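Local structure of DegQ (Legionella fallonii, 3PV2) at residues Lys416-Thr419 against Ser423-Thr426. The protein is an HtrA-family protease, probably also a chaperone, that uses a trypsin-like domain to cleave proteins and forms large, self-compartmentalizing 12-meric assemblies. Sequence-based numbering, arbitrary orientation.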
loop_
_atom_site.group_PDB
_atom_site.type_symbol
_atom_site.label_atom_id
_atom_site.label_comp_id
_atom_site.label_asym_id
_atom_site.label_seq_id
_atom_site.Cartn_x
_atom_site.Cartn_y
_atom_site.Cartn_z
ATOM N N LYS B 416 63.088 -7.453 10.106
ATOM C CA LYS B 416 63.459 -7.973 11.411
ATOM C C LYS B 416 62.172 -8.300 12.152
ATOM O O LYS B 416 61.184 -7.558 12.007
ATOM C CB LYS B 416 64.237 -6.890 12.165
ATOM C CG LYS B 416 65.642 -6.586 11.604
ATOM C CD LYS B 416 66.230 -5.218 12.210
ATOM C CE LYS B 416 67.155 -4.512 11.169
ATOM N NZ LYS B 416 66.477 -3.824 9.991
ATOM N N PRO B 417 62.199 -9.344 13.000
ATOM C CA PRO B 417 61.060 -9.660 13.854
ATOM C C PRO B 417 60.765 -8.537 14.803
ATOM O O PRO B 417 61.629 -7.849 15.254
ATOM C CB PRO B 417 61.471 -10.941 14.608
ATOM C CG PRO B 417 62.993 -10.885 14.632
ATOM C CD PRO B 417 63.390 -10.159 13.313
ATOM N N VAL B 418 59.481 -8.421 15.125
ATOM C CA VAL B 418 58.914 -7.468 16.064
ATOM C C VAL B 418 58.292 -8.160 17.157
ATOM O O VAL B 418 57.428 -9.014 16.910
ATOM C CB VAL B 418 57.809 -6.740 15.307
ATOM C CG1 VAL B 418 56.894 -6.114 16.200
ATOM C CG2 VAL B 418 58.498 -5.744 14.330
ATOM N N THR B 419 58.678 -7.844 18.398
ATOM C CA THR B 419 58.100 -8.466 19.542
ATOM C C THR B 419 57.185 -7.533 20.331
ATOM O O THR B 419 56.049 -7.837 20.574
ATOM C CB THR B 419 59.208 -8.959 20.474
ATOM O OG1 THR B 419 60.164 -7.907 20.657
ATOM C CG2 THR B 419 59.935 -10.166 19.805
ATOM N N SER B 423 60.124 -2.535 20.274
ATOM C CA SER B 423 61.020 -3.070 19.266
ATOM C C SER B 423 60.651 -2.474 17.918
ATOM O O SER B 423 61.528 -2.175 17.110
ATOM C CB SER B 423 60.986 -4.628 19.107
ATOM O OG SER B 423 59.641 -5.174 18.889
ATOM N N LEU B 424 59.346 -2.349 17.649
ATOM C CA LEU B 424 58.900 -1.730 16.421
ATOM C C LEU B 424 59.292 -0.236 16.307
ATOM O O LEU B 424 59.660 0.255 15.227
ATOM C CB LEU B 424 57.399 -1.843 16.347
ATOM C CG LEU B 424 56.830 -1.210 15.083
ATOM C CD1 LEU B 424 57.363 -1.829 13.731
ATOM C CD2 LEU B 424 55.242 -1.171 15.177
ATOM N N GLN B 425 59.169 0.499 17.413
ATOM C CA GLN B 425 59.543 1.909 17.427
ATOM C C GLN B 425 61.051 2.077 17.195
ATOM O O GLN B 425 61.485 2.977 16.525
ATOM C CB GLN B 425 59.170 2.551 18.778
ATOM C CG GLN B 425 57.669 2.853 18.902
ATOM C CD GLN B 425 57.176 3.128 20.359
ATOM O OE1 GLN B 425 57.771 2.682 21.332
ATOM N NE2 GLN B 425 56.031 3.778 20.457
ATOM N N THR B 426 61.858 1.177 17.709
ATOM C CA THR B 426 63.290 1.274 17.508
ATOM C C THR B 426 63.566 1.021 16.008
ATOM O O THR B 426 64.282 1.781 15.389
ATOM C CB THR B 426 63.989 0.204 18.393
ATOM O OG1 THR B 426 63.738 0.482 19.772
ATOM C CG2 THR B 426 65.511 0.144 18.179
#
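Ser423 points its side chain from the first part of helix 421-428 back at the chain that leads into the helix. Its OG accepts a hydrogen bond from the backbone N of Thr419 at 2.9 Å. The N-H meets OG at a clear bend, 142°. Thr419 OG1 adds a weak, long bond to Ser423 OG, at 3.3 Å. With chi1 at 48°, Thr419 OG1 sits between its own backbone N and carbonyl carbon. N and OG1 of this one residue therefore both reach the serine oxygen. Ser423 OG is also hydrogen-bonded to Asp420 O, so the hydroxyl ties together the turn between strand and helix. This turn belongs to the second PDZ domain, where strand 416-417 pairs antiparallel with strand 409-413 and the chain then enters helix 421-428. On the inner side, Val418 and Leu424 meet through methyl groups. Val418 CG2 lies 4.1 Å from Leu424 CD1, and the two side chains run at a slant to each other. A chi1 of 161° sets this valine branch beside its own backbone N. The other valine branch, CG1, stands 4.0 Å from Ser423 OG. Both apolar side chains are buried, and both touch Ala413 and Val388 of the sheet. Next along the helix, Gln425 NE2 is hydrogen-bonded to Glu378 OE1 of a second subunit.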